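Local coordinates for protein DNA polymerase sliding clamp (Archaeoglobus fulgidus, PDB 1RWZ) that probably encircles DNA as a ring-shaped homotrimeric sliding clamp, tethering the replicative polymerase and other DNA-processing proteins to it, at residues H35-D40 against P120-L125; A45-D50 against V234-A239; D85-I90 against L97-G102. All coordinates share one frame; numbering follows the deposited sequence.

Contact 1: H35-D40 against P120-L125; sequences HSRAVD and PRIPEL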
ATOM      1  N   HIS A  35     -29.296  -5.538  16.160  1.00 16.54           N
ATOM      2  CA  HIS A  35     -29.973  -5.293  14.895  1.00 17.07           C
ATOM      3  C   HIS A  35     -29.901  -3.814  14.535  1.00 16.93           C
ATOM      4  O   HIS A  35     -30.001  -2.957  15.409  1.00 17.75           O
ATOM      5  CB  HIS A  35     -31.446  -5.702  14.987  1.00 17.85           C
ATOM      6  CG  HIS A  35     -32.229  -5.406  13.745  1.00 19.26           C
ATOM      7  ND1 HIS A  35     -32.138  -6.176  12.604  1.00 19.44           N
ATOM      8  CD2 HIS A  35     -33.083  -4.397  13.448  1.00 20.18           C
ATOM      9  CE1 HIS A  35     -32.899  -5.653  11.660  1.00 19.88           C
ATOM     10  NE2 HIS A  35     -33.482  -4.572  12.146  1.00 20.52           N
ATOM     11  N   SER A  36     -29.716  -3.522  13.252  1.00 16.86           N
ATOM     12  CA  SER A  36     -29.670  -2.141  12.778  1.00 17.62           C
ATOM     13  C   SER A  36     -30.015  -2.104  11.295  1.00 18.44           C
ATOM     14  O   SER A  36     -29.545  -2.933  10.520  1.00 18.27           O
ATOM     15  CB  SER A  36     -28.285  -1.526  12.999  1.00 17.83           C
ATOM     16  OG  SER A  36     -28.286  -0.144  12.660  1.00 18.44           O
ATOM     17  N   ARG A  37     -30.844  -1.143  10.903  1.00 18.79           N
ATOM     18  CA  ARG A  37     -31.243  -1.017   9.507  1.00 19.78           C
ATOM     19  C   ARG A  37     -31.256   0.460   9.138  1.00 19.51           C
ATOM     20  O   ARG A  37     -31.542   1.313   9.984  1.00 19.54           O
ATOM     21  CB  ARG A  37     -32.633  -1.619   9.301  1.00 22.67           C
ATOM     22  CG  ARG A  37     -33.733  -0.823   9.977  1.00 26.00           C
ATOM     23  CD  ARG A  37     -35.093  -1.476   9.841  1.00 29.60           C
ATOM     24  NE  ARG A  37     -35.245  -2.625  10.725  1.00 32.67           N
ATOM     25  CZ  ARG A  37     -36.411  -3.196  10.998  1.00 33.76           C
ATOM     26  NH1 ARG A  37     -37.520  -2.715  10.453  1.00 34.81           N
ATOM     27  NH2 ARG A  37     -36.471  -4.243  11.808  1.00 34.81           N
ATOM     28  N   ALA A  38     -30.939   0.761   7.882  1.00 18.46           N
ATOM     29  CA  ALA A  38     -30.907   2.141   7.416  1.00 19.16           C
ATOM     30  C   ALA A  38     -30.949   2.234   5.895  1.00 19.47           C
ATOM     31  O   ALA A  38     -30.508   1.329   5.192  1.00 17.95           O
ATOM     32  CB  ALA A  38     -29.649   2.838   7.937  1.00 18.41           C
ATOM     33  N   VAL A  39     -31.482   3.345   5.395  1.00 19.72           N
ATOM     34  CA  VAL A  39     -31.570   3.589   3.962  1.00 20.58           C
ATOM     35  C   VAL A  39     -30.697   4.802   3.664  1.00 20.61           C
ATOM     36  O   VAL A  39     -30.612   5.715   4.487  1.00 21.74           O
ATOM     37  CB  VAL A  39     -33.021   3.896   3.539  1.00 21.35           C
ATOM     38  CG1 VAL A  39     -33.096   4.081   2.038  1.00 22.26           C
ATOM     39  CG2 VAL A  39     -33.928   2.771   3.985  1.00 23.39           C
ATOM     40  N   ASP A  40     -30.045   4.822   2.507  1.00 21.01           N
ATOM     41  CA  ASP A  40     -29.180   5.949   2.185  1.00 22.34           C
ATOM     42  C   ASP A  40     -29.982   7.198   1.827  1.00 23.85           C
ATOM     43  O   ASP A  40     -31.198   7.129   1.637  1.00 23.06           O
ATOM     44  CB  ASP A  40     -28.191   5.591   1.065  1.00 22.31           C
ATOM     45  CG  ASP A  40     -28.823   5.568  -0.314  1.00 21.83           C
ATOM     46  OD1 ASP A  40     -28.082   5.826  -1.283  1.00 24.17           O
ATOM     47  OD2 ASP A  40     -30.032   5.283  -0.434  1.00 22.00           O
ATOM     48  N   PRO A 120     -36.710   2.645   9.149  1.00 39.17           N
ATOM     49  CA  PRO A 120     -37.318   2.123   7.920  1.00 38.97           C
ATOM     50  C   PRO A 120     -37.884   0.712   8.073  1.00 39.13           C
ATOM     51  O   PRO A 120     -37.427  -0.061   8.915  1.00 39.11           O
ATOM     52  CB  PRO A 120     -36.166   2.176   6.923  1.00 38.59           C
ATOM     53  CG  PRO A 120     -34.988   1.855   7.785  1.00 38.68           C
ATOM     54  CD  PRO A 120     -35.243   2.703   9.021  1.00 38.62           C
ATOM     55  N   ARG A 121     -38.883   0.384   7.259  1.00 38.95           N
ATOM     56  CA  ARG A 121     -39.499  -0.936   7.299  1.00 39.01           C
ATOM     57  C   ARG A 121     -38.823  -1.870   6.301  1.00 38.38           C
ATOM     58  O   ARG A 121     -38.362  -1.436   5.248  1.00 37.82           O
ATOM     59  CB  ARG A 121     -40.995  -0.847   6.974  1.00 40.03           C
ATOM     60  CG  ARG A 121     -41.835  -0.140   8.030  1.00 42.02           C
ATOM     61  CD  ARG A 121     -43.320  -0.247   7.703  1.00 43.96           C
ATOM     62  NE  ARG A 121     -44.160   0.356   8.734  1.00 45.75           N
ATOM     63  CZ  ARG A 121     -45.490   0.347   8.716  1.00 46.66           C
ATOM     64  NH1 ARG A 121     -46.140  -0.239   7.716  1.00 47.16           N
ATOM     65  NH2 ARG A 121     -46.173   0.921   9.698  1.00 47.19           N
ATOM     66  N   ILE A 122     -38.767  -3.152   6.640  1.00 38.00           N
ATOM     67  CA  ILE A 122     -38.154  -4.145   5.765  1.00 38.17           C
ATOM     68  C   ILE A 122     -39.157  -4.580   4.699  1.00 39.07           C
ATOM     69  O   ILE A 122     -40.220  -5.112   5.014  1.00 38.82           O
ATOM     70  CB  ILE A 122     -37.703  -5.388   6.562  1.00 37.50           C
ATOM     71  CG1 ILE A 122     -36.666  -4.982   7.614  1.00 37.04           C
ATOM     72  CG2 ILE A 122     -37.120  -6.431   5.614  1.00 37.23           C
ATOM     73  CD1 ILE A 122     -36.241  -6.111   8.528  1.00 37.21           C
ATOM     74  N   PRO A 123     -38.826  -4.362   3.418  1.00 40.26           N
ATOM     75  CA  PRO A 123     -39.729  -4.749   2.329  1.00 40.94           C
ATOM     76  C   PRO A 123     -39.936  -6.259   2.246  1.00 41.72           C
ATOM     77  O   PRO A 123     -38.982  -7.026   2.328  1.00 42.06           O
ATOM     78  CB  PRO A 123     -39.029  -4.187   1.093  1.00 41.25           C
ATOM     79  CG  PRO A 123     -37.578  -4.302   1.457  1.00 40.77           C
ATOM     80  CD  PRO A 123     -37.567  -3.809   2.888  1.00 40.37           C
ATOM     81  N   GLU A 124     -41.189  -6.685   2.100  1.00 42.34           N
ATOM     82  CA  GLU A 124     -41.503  -8.107   1.996  1.00 42.72           C
ATOM     83  C   GLU A 124     -41.400  -8.527   0.537  1.00 42.36           C
ATOM     84  O   GLU A 124     -42.397  -8.862  -0.106  1.00 42.73           O
ATOM     85  CB  GLU A 124     -42.913  -8.393   2.522  1.00 43.84           C
ATOM     86  CG  GLU A 124     -43.071  -8.184   4.019  1.00 45.59           C
ATOM     87  CD  GLU A 124     -44.446  -8.582   4.519  1.00 47.02           C
ATOM     88  OE1 GLU A 124     -45.446  -7.997   4.045  1.00 47.28           O
ATOM     89  OE2 GLU A 124     -44.528  -9.482   5.385  1.00 47.79           O
ATOM     90  N   LEU A 125     -40.176  -8.501   0.025  1.00 41.12           N
ATOM     91  CA  LEU A 125     -39.899  -8.858  -1.356  1.00 39.33           C
ATOM     92  C   LEU A 125     -40.135 -10.332  -1.663  1.00 38.39           C
ATOM     93  O   LEU A 125     -39.643 -11.215  -0.963  1.00 38.29           O
ATOM     94  CB  LEU A 125     -38.454  -8.484  -1.696  1.00 38.34           C
ATOM     95  CG  LEU A 125     -38.170  -6.979  -1.690  1.00 38.01           C
ATOM     96  CD1 LEU A 125     -36.669  -6.724  -1.779  1.00 37.02           C
ATOM     97  CD2 LEU A 125     -38.905  -6.329  -2.852  1.00 37.17           C
TER
HETATM   98  O   HOH W   1     -40.089  -3.964   9.008  1.00 33.40           O
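Ala38 and Pro120 bring the two backbones closest, with CA atoms 6.4 Å apart, too far for strand pairing: the 120-125 segment is irregular and lies over strand 33-39, meeting it through side chains and one backbone carbonyl. Arg37 and Pro120 carry most of the contact. The arginine chain turns at chi3 (76°) and brings NE to His35 within its own strand, where NE donates to NE2 at 3.0 Å, close to the planes of both ring and guanidinium. Ile122 crosses the arginine side chain at about a right angle and sets CD1 over the centre of one guanidinium face, 3.7 Å above the plane. NH1 also donates to Pro120 O at 3.1 Å, although the carbonyl oxygen sits implausibly near Arg37 CD, so its position is less certain. A water accepts a sound bond from Ile122 N and a weak one from NH1. On the apolar side, Pro120 CG packs on Arg37 CG and Pro120 CB on Val39 CG2, each at 3.7 Å; Met46 of strand 45-52 also touches Val39 and Pro120. A long loop between the chain's halves, passing across strands 33-39 and 45-52 in mid-sheet, is the interdomain connector of PCNA clamps.

Contact 2: A45-D50 against V234-A239; sequences AMVIVD and VEYILA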
ATOM      1  N   ALA A  45     -30.559   2.496  -1.787  1.00 18.72           N
ATOM      2  CA  ALA A  45     -30.079   1.289  -1.118  1.00 18.63           C
ATOM      3  C   ALA A  45     -30.402   1.271   0.369  1.00 18.42           C
ATOM      4  O   ALA A  45     -30.515   2.319   1.009  1.00 19.98           O
ATOM      5  CB  ALA A  45     -28.575   1.162  -1.322  1.00 19.21           C
ATOM      6  N   MET A  46     -30.548   0.067   0.911  1.00 17.06           N
ATOM      7  CA  MET A  46     -30.839  -0.127   2.322  1.00 17.66           C
ATOM      8  C   MET A  46     -29.864  -1.174   2.855  1.00 16.37           C
ATOM      9  O   MET A  46     -29.381  -2.016   2.099  1.00 14.86           O
ATOM     10  CB  MET A  46     -32.278  -0.629   2.500  1.00 20.49           C
ATOM     11  CG  MET A  46     -32.708  -0.873   3.949  1.00 25.07           C
ATOM     12  SD  MET A  46     -34.359  -1.637   4.101  1.00 30.40           S
ATOM     13  CE  MET A  46     -35.421  -0.212   4.046  1.00 30.46           C
ATOM     14  N   VAL A  47     -29.565  -1.101   4.145  1.00 15.69           N
ATOM     15  CA  VAL A  47     -28.681  -2.079   4.774  1.00 15.52           C
ATOM     16  C   VAL A  47     -29.377  -2.597   6.028  1.00 15.39           C
ATOM     17  O   VAL A  47     -30.005  -1.837   6.767  1.00 15.68           O
ATOM     18  CB  VAL A  47     -27.299  -1.464   5.141  1.00 15.64           C
ATOM     19  CG1 VAL A  47     -27.463  -0.341   6.157  1.00 16.71           C
ATOM     20  CG2 VAL A  47     -26.370  -2.563   5.682  1.00 15.54           C
ATOM     21  N   ILE A  48     -29.294  -3.904   6.245  1.00 14.81           N
ATOM     22  CA  ILE A  48     -29.913  -4.527   7.400  1.00 15.25           C
ATOM     23  C   ILE A  48     -28.829  -5.383   8.035  1.00 15.25           C
ATOM     24  O   ILE A  48     -28.326  -6.309   7.400  1.00 14.37           O
ATOM     25  CB  ILE A  48     -31.077  -5.441   6.990  1.00 16.27           C
ATOM     26  CG1 ILE A  48     -32.077  -4.669   6.119  1.00 17.43           C
ATOM     27  CG2 ILE A  48     -31.755  -5.993   8.238  1.00 16.63           C
ATOM     28  CD1 ILE A  48     -33.085  -5.561   5.402  1.00 19.81           C
ATOM     29  N   VAL A  49     -28.473  -5.059   9.273  1.00 14.85           N
ATOM     30  CA  VAL A  49     -27.433  -5.780   9.998  1.00 15.13           C
ATOM     31  C   VAL A  49     -27.998  -6.564  11.174  1.00 15.07           C
ATOM     32  O   VAL A  49     -28.780  -6.044  11.969  1.00 15.18           O
ATOM     33  CB  VAL A  49     -26.356  -4.811  10.554  1.00 15.25           C
ATOM     34  CG1 VAL A  49     -25.355  -5.580  11.415  1.00 17.28           C
ATOM     35  CG2 VAL A  49     -25.635  -4.111   9.414  1.00 16.58           C
ATOM     36  N   ASP A  50     -27.590  -7.823  11.276  1.00 15.32           N
ATOM     37  CA  ASP A  50     -28.013  -8.677  12.368  1.00 15.92           C
ATOM     38  C   ASP A  50     -26.816  -9.442  12.912  1.00 15.66           C
ATOM     39  O   ASP A  50     -26.127 -10.134  12.162  1.00 16.36           O
ATOM     40  CB  ASP A  50     -29.075  -9.685  11.909  1.00 16.99           C
ATOM     41  CG  ASP A  50     -30.450  -9.061  11.752  1.00 18.56           C
ATOM     42  OD1 ASP A  50     -30.900  -8.884  10.601  1.00 20.15           O
ATOM     43  OD2 ASP A  50     -31.079  -8.745  12.786  1.00 19.84           O
ATOM     44  N   VAL A 234     -25.156  -9.260   6.950  1.00 13.37           N
ATOM     45  CA  VAL A 234     -25.264  -7.904   6.440  1.00 13.62           C
ATOM     46  C   VAL A 234     -25.962  -7.999   5.099  1.00 13.30           C
ATOM     47  O   VAL A 234     -25.399  -8.496   4.124  1.00 12.95           O
ATOM     48  CB  VAL A 234     -23.874  -7.254   6.264  1.00 14.09           C
ATOM     49  CG1 VAL A 234     -24.013  -5.879   5.623  1.00 15.14           C
ATOM     50  CG2 VAL A 234     -23.190  -7.140   7.623  1.00 13.99           C
ATOM     51  N   GLU A 235     -27.206  -7.543   5.068  1.00 13.56           N
ATOM     52  CA  GLU A 235     -27.986  -7.572   3.846  1.00 13.57           C
ATOM     53  C   GLU A 235     -28.110  -6.178   3.260  1.00 13.99           C
ATOM     54  O   GLU A 235     -28.440  -5.223   3.970  1.00 13.95           O
ATOM     55  CB  GLU A 235     -29.390  -8.125   4.112  1.00 15.07           C
ATOM     56  CG  GLU A 235     -30.320  -7.995   2.899  1.00 16.24           C
ATOM     57  CD  GLU A 235     -31.700  -8.594   3.123  1.00 18.39           C
ATOM     58  OE1 GLU A 235     -32.581  -8.381   2.264  1.00 19.93           O
ATOM     59  OE2 GLU A 235     -31.909  -9.277   4.145  1.00 19.16           O
ATOM     60  N   TYR A 236     -27.811  -6.072   1.972  1.00 13.34           N
ATOM     61  CA  TYR A 236     -27.942  -4.818   1.248  1.00 14.00           C
ATOM     62  C   TYR A 236     -29.059  -5.045   0.239  1.00 14.08           C
ATOM     63  O   TYR A 236     -29.147  -6.112  -0.375  1.00 14.31           O
ATOM     64  CB  TYR A 236     -26.657  -4.462   0.496  1.00 14.28           C
ATOM     65  CG  TYR A 236     -25.557  -3.851   1.341  1.00 14.79           C
ATOM     66  CD1 TYR A 236     -24.330  -4.503   1.504  1.00 15.88           C
ATOM     67  CD2 TYR A 236     -25.722  -2.599   1.932  1.00 15.11           C
ATOM     68  CE1 TYR A 236     -23.295  -3.915   2.232  1.00 14.47           C
ATOM     69  CE2 TYR A 236     -24.696  -2.003   2.660  1.00 15.33           C
ATOM     70  CZ  TYR A 236     -23.486  -2.661   2.803  1.00 16.14           C
ATOM     71  OH  TYR A 236     -22.461  -2.051   3.493  1.00 16.79           O
ATOM     72  N   ILE A 237     -29.926  -4.052   0.087  1.00 14.14           N
ATOM     73  CA  ILE A 237     -31.019  -4.138  -0.873  1.00 13.82           C
ATOM     74  C   ILE A 237     -30.809  -2.947  -1.794  1.00 13.82           C
ATOM     75  O   ILE A 237     -30.613  -1.823  -1.328  1.00 14.30           O
ATOM     76  CB  ILE A 237     -32.394  -4.043  -0.181  1.00 13.92           C
ATOM     77  CG1 ILE A 237     -32.542  -5.197   0.815  1.00 14.66           C
ATOM     78  CG2 ILE A 237     -33.510  -4.101  -1.230  1.00 13.42           C
ATOM     79  CD1 ILE A 237     -33.808  -5.160   1.643  1.00 15.66           C
ATOM     80  N   LEU A 238     -30.832  -3.202  -3.096  1.00 12.87           N
ATOM     81  CA  LEU A 238     -30.591  -2.159  -4.083  1.00 12.98           C
ATOM     82  C   LEU A 238     -31.734  -2.028  -5.077  1.00 13.25           C
ATOM     83  O   LEU A 238     -32.140  -3.011  -5.699  1.00 12.72           O
ATOM     84  CB  LEU A 238     -29.290  -2.464  -4.837  1.00 12.61           C
ATOM     85  CG  LEU A 238     -28.862  -1.530  -5.970  1.00 13.00           C
ATOM     86  CD1 LEU A 238     -28.700  -0.115  -5.431  1.00 12.91           C
ATOM     87  CD2 LEU A 238     -27.556  -2.023  -6.582  1.00 12.18           C
ATOM     88  N   ALA A 239     -32.245  -0.805  -5.219  1.00 13.44           N
ATOM     89  CA  ALA A 239     -33.338  -0.525  -6.156  1.00 13.75           C
ATOM     90  C   ALA A 239     -32.878  -0.805  -7.584  1.00 13.68           C
ATOM     91  O   ALA A 239     -31.711  -0.602  -7.928  1.00 14.57           O
ATOM     92  CB  ALA A 239     -33.782   0.942  -6.019  1.00 14.12           C
TER
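Met46 and Ile237 form an antiparallel hydrogen-bonded pair, as do Ile48 and Glu235. In the first, Met46 N reaches Ile237 O and Ile237 N reaches Met46 O, both at 2.9 Å. Ile48 N gives the next bond to Glu235 O at 2.8 Å, and Glu235 N returns one to Ile48 O that is nearly straight at 174°. Between these rungs the non-hydrogen-bonded pair Val47-Tyr236 draws the CA atoms to 4.5 Å, and Tyr236 CA and Val47 CA add CA-H...O contacts to Met46 O and Glu235 O.

Side chains alternate between two faces. On that of Met46, Ile48, Glu235 and Ile237, Ile48 CD1 and Ile237 CD1 meet at 3.8 Å, and Ile48 CD1 also touches the carboxylate carbon of Glu235, whose extended chain runs beside it. On the face of Val47, Val234 and Tyr236, Val47 CG2 is anti to the backbone N, CG1 taking chi1 of 62°, and this turns CG2 to within 3.5 Å of Tyr236 CE2.

The strands run at 164° to each other, and their pairing fuses the sheets of the two PCNA domains into one continuous antiparallel sheet: strand 45-52 comes from the N-terminal half, strand 232-238 from the C-terminal half.

A second shell fixes the polar ends. Glu235 OE1 makes a salt bridge with Arg222, while Tyr236 OH is hydrogen-bonded to Ala17 O of helix 8-19 and its ring stacks with Phe201. Helix 195-201 covers Ala45 and Leu238 through Tyr197 and Phe201, whereas Val49 rests on Val14 and Ile18 of helix 8-19. On the face of Met46 and Ile48, Val224 of strand 221-227 meets Glu235 and Pro220 touches Ile237.

Contact 3: D85-I90 against L97-G102; sequences DLVELI and LKVKFG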
ATOM      1  N   ASP A  85      -8.162  -7.425  18.224  1.00 27.92           N
ATOM      2  CA  ASP A  85      -8.451  -6.888  19.550  1.00 26.68           C
ATOM      3  C   ASP A  85      -9.843  -7.374  19.938  1.00 24.58           C
ATOM      4  O   ASP A  85     -10.664  -7.662  19.067  1.00 24.65           O
ATOM      5  CB  ASP A  85      -8.502  -5.354  19.517  1.00 27.98           C
ATOM      6  CG  ASP A  85      -7.135  -4.707  19.535  1.00 30.12           C
ATOM      7  OD1 ASP A  85      -7.043  -3.528  19.118  1.00 31.14           O
ATOM      8  OD2 ASP A  85      -6.163  -5.358  19.977  1.00 30.84           O
ATOM      9  N   LEU A  86     -10.102  -7.494  21.236  1.00 22.63           N
ATOM     10  CA  LEU A  86     -11.442  -7.843  21.691  1.00 20.85           C
ATOM     11  C   LEU A  86     -11.975  -6.481  22.108  1.00 20.12           C
ATOM     12  O   LEU A  86     -11.261  -5.704  22.749  1.00 20.08           O
ATOM     13  CB  LEU A  86     -11.430  -8.775  22.905  1.00 22.13           C
ATOM     14  CG  LEU A  86     -11.433 -10.284  22.650  1.00 22.43           C
ATOM     15  CD1 LEU A  86     -11.714 -11.005  23.964  1.00 22.88           C
ATOM     16  CD2 LEU A  86     -12.495 -10.642  21.624  1.00 21.53           C
ATOM     17  N   VAL A  87     -13.213  -6.176  21.740  1.00 18.29           N
ATOM     18  CA  VAL A  87     -13.784  -4.883  22.082  1.00 17.27           C
ATOM     19  C   VAL A  87     -15.017  -5.030  22.954  1.00 16.39           C
ATOM     20  O   VAL A  87     -15.880  -5.863  22.684  1.00 15.94           O
ATOM     21  CB  VAL A  87     -14.191  -4.105  20.814  1.00 17.89           C
ATOM     22  CG1 VAL A  87     -14.587  -2.679  21.187  1.00 18.65           C
ATOM     23  CG2 VAL A  87     -13.056  -4.114  19.807  1.00 18.55           C
ATOM     24  N   GLU A  88     -15.095  -4.220  24.003  1.00 15.95           N
ATOM     25  CA  GLU A  88     -16.244  -4.249  24.895  1.00 16.43           C
ATOM     26  C   GLU A  88     -17.043  -2.963  24.697  1.00 17.33           C
ATOM     27  O   GLU A  88     -16.475  -1.870  24.640  1.00 16.74           O
ATOM     28  CB  GLU A  88     -15.793  -4.373  26.357  1.00 17.20           C
ATOM     29  CG  GLU A  88     -16.936  -4.378  27.375  1.00 18.04           C
ATOM     30  CD  GLU A  88     -16.470  -4.692  28.789  1.00 19.71           C
ATOM     31  OE1 GLU A  88     -15.295  -4.416  29.103  1.00 20.24           O
ATOM     32  OE2 GLU A  88     -17.278  -5.205  29.592  1.00 21.36           O
ATOM     33  N   LEU A  89     -18.356  -3.103  24.556  1.00 16.69           N
ATOM     34  CA  LEU A  89     -19.235  -1.951  24.387  1.00 17.08           C
ATOM     35  C   LEU A  89     -20.093  -1.884  25.632  1.00 17.54           C
ATOM     36  O   LEU A  89     -20.682  -2.886  26.040  1.00 16.07           O
ATOM     37  CB  LEU A  89     -20.134  -2.116  23.158  1.00 17.23           C
ATOM     38  CG  LEU A  89     -19.455  -2.298  21.800  1.00 18.41           C
ATOM     39  CD1 LEU A  89     -20.524  -2.439  20.720  1.00 18.04           C
ATOM     40  CD2 LEU A  89     -18.548  -1.113  21.506  1.00 19.18           C
ATOM     41  N   ILE A  90     -20.162  -0.708  26.241  1.00 17.83           N
ATOM     42  CA  ILE A  90     -20.953  -0.539  27.449  1.00 19.11           C
ATOM     43  C   ILE A  90     -21.834   0.700  27.386  1.00 20.27           C
ATOM     44  O   ILE A  90     -21.393   1.765  26.957  1.00 19.39           O
ATOM     45  CB  ILE A  90     -20.053  -0.398  28.700  1.00 20.13           C
ATOM     46  CG1 ILE A  90     -19.169  -1.639  28.866  1.00 20.40           C
ATOM     47  CG2 ILE A  90     -20.916  -0.197  29.939  1.00 20.34           C
ATOM     48  CD1 ILE A  90     -18.155  -1.504  29.991  1.00 22.82           C
ATOM     49  N   LEU A  97     -21.752   5.988  25.361  1.00 20.31           N
ATOM     50  CA  LEU A  97     -21.340   4.663  24.911  1.00 19.73           C
ATOM     51  C   LEU A  97     -19.848   4.538  25.189  1.00 19.45           C
ATOM     52  O   LEU A  97     -19.064   5.394  24.774  1.00 19.57           O
ATOM     53  CB  LEU A  97     -21.576   4.494  23.409  1.00 18.45           C
ATOM     54  CG  LEU A  97     -20.929   3.268  22.749  1.00 18.99           C
ATOM     55  CD1 LEU A  97     -21.551   1.987  23.295  1.00 17.94           C
ATOM     56  CD2 LEU A  97     -21.113   3.346  21.242  1.00 18.87           C
ATOM     57  N   LYS A  98     -19.461   3.487  25.901  1.00 19.35           N
ATOM     58  CA  LYS A  98     -18.053   3.252  26.193  1.00 20.14           C
ATOM     59  C   LYS A  98     -17.560   2.154  25.263  1.00 19.80           C
ATOM     60  O   LYS A  98     -18.233   1.139  25.079  1.00 18.61           O
ATOM     61  CB  LYS A  98     -17.857   2.810  27.644  1.00 22.17           C
ATOM     62  CG  LYS A  98     -18.175   3.870  28.683  1.00 25.03           C
ATOM     63  CD  LYS A  98     -17.846   3.364  30.083  1.00 27.17           C
ATOM     64  CE  LYS A  98     -18.164   4.404  31.141  1.00 29.33           C
ATOM     65  NZ  LYS A  98     -17.871   3.896  32.515  1.00 30.55           N
ATOM     66  N   VAL A  99     -16.394   2.373  24.666  1.00 18.46           N
ATOM     67  CA  VAL A  99     -15.798   1.401  23.760  1.00 18.57           C
ATOM     68  C   VAL A  99     -14.420   1.095  24.325  1.00 18.86           C
ATOM     69  O   VAL A  99     -13.548   1.960  24.344  1.00 18.93           O
ATOM     70  CB  VAL A  99     -15.652   1.976  22.339  1.00 18.61           C
ATOM     71  CG1 VAL A  99     -15.063   0.926  21.406  1.00 18.31           C
ATOM     72  CG2 VAL A  99     -17.006   2.444  21.834  1.00 18.27           C
ATOM     73  N   LYS A 100     -14.230  -0.133  24.793  1.00 19.06           N
ATOM     74  CA  LYS A 100     -12.954  -0.512  25.380  1.00 19.49           C
ATOM     75  C   LYS A 100     -12.233  -1.605  24.608  1.00 19.78           C
ATOM     76  O   LYS A 100     -12.832  -2.605  24.221  1.00 18.89           O
ATOM     77  CB  LYS A 100     -13.157  -0.968  26.822  1.00 21.49           C
ATOM     78  CG  LYS A 100     -13.858   0.048  27.703  1.00 23.79           C
ATOM     79  CD  LYS A 100     -13.650  -0.266  29.175  1.00 27.62           C
ATOM     80  CE  LYS A 100     -14.183  -1.630  29.543  1.00 28.77           C
ATOM     81  NZ  LYS A 100     -13.843  -1.976  30.952  1.00 31.31           N
ATOM     82  N   PHE A 101     -10.940  -1.397  24.390  1.00 19.12           N
ATOM     83  CA  PHE A 101     -10.109  -2.358  23.682  1.00 19.98           C
ATOM     84  C   PHE A 101      -8.663  -2.076  24.065  1.00 20.26           C
ATOM     85  O   PHE A 101      -8.271  -0.919  24.227  1.00 18.77           O
ATOM     86  CB  PHE A 101     -10.321  -2.236  22.165  1.00 19.88           C
ATOM     87  CG  PHE A 101     -10.015  -0.875  21.609  1.00 20.71           C
ATOM     88  CD1 PHE A 101      -8.751  -0.581  21.104  1.00 20.68           C
ATOM     89  CD2 PHE A 101     -10.992   0.119  21.592  1.00 21.27           C
ATOM     90  CE1 PHE A 101      -8.461   0.682  20.589  1.00 21.04           C
ATOM     91  CE2 PHE A 101     -10.713   1.386  21.079  1.00 21.31           C
ATOM     92  CZ  PHE A 101      -9.446   1.667  20.576  1.00 21.60           C
ATOM     93  N   GLY A 102      -7.870  -3.131  24.230  1.00 20.48           N
ATOM     94  CA  GLY A 102      -6.489  -2.927  24.626  1.00 21.18           C
ATOM     95  C   GLY A 102      -6.494  -2.176  25.944  1.00 20.71           C
ATOM     96  O   GLY A 102      -7.249  -2.518  26.849  1.00 21.21           O
TER
HETATM   97  O   HOH W   2      -8.388  -5.665  23.141  1.00 32.98           O
HETATM   98  O   HOH W   3      -9.541  -5.899  25.133  1.00 38.75           O
HETATM   99  O   HOH W   4     -15.631  -3.334  32.063  1.00 50.47           O
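Glu88 and Lys100 form a hydrogen-bonded backbone pair: Glu88 N to Lys100 O and Lys100 N to Glu88 O are both 2.8 Å, the second at 173°. One step on, Lys98 N meets Ile90 O with 176°. At the other end, past the Glu88-Lys100 pair, water bridges Leu86 O and Gly102 N, donating to the carbonyl and accepting from the amide.

Above the Glu88-Lys100 rung the same residues join by a longer salt bridge, Glu88 OE1 to Lys100 NZ at 3.4 Å. The two side chains lie side by side; the lysine chain folds at chi3 (-60°), which carries CE to the glutamate oxygen. A water donates to Glu88 OE1 at 3.2 Å and also lies by NZ, at a distance so short that this second leg is doubtful. Glu88 OE2 lies close to Asp3 OD1, a like charge whose repulsion Lys100 may partly offset.

Packing follows from the alternation. Val87 CG1 and Val99 CG1 touch at 3.6 Å, and Leu89 CD2 lies 3.9 Å from Val99 CG2, so Val99 sits against both; Val87 CG2 also leans on Phe101 CB. On the face of the salt bridge, Ile90 CD1 touches Lys100 CE at 4.0 Å.

The pair is the beta hairpin 86-91/96-101 within an antiparallel sheet: strand 2-7 pairs with strand 86-91 (Leu89 with Val4) and strand 104-109 with strand 96-101 (Val99 with Tyr106).

In the fold
Contacts 1 and 2 lie side by side, their centres 7 Å apart, because strands 33-39 and 45-52 are neighbours in one sheet. Contact 3 is in a separate sheet of the N-terminal half, its centre 27 Å from contact 1 and 26 Å from contact 2, and touches neither. Along the chain, segments 35-40 and 45-50 come first, then both segments of contact 3, then 120-125 and 234-239; contacts 1 and 2 therefore interleave, and contact 3 is nested within both. Contact 2 joins the halves through the sheet, and contact 1 lays the connector between them against the N-terminal half, while contact 3 builds one half alone, consistent with the two-domain subunit of a trimeric clamp.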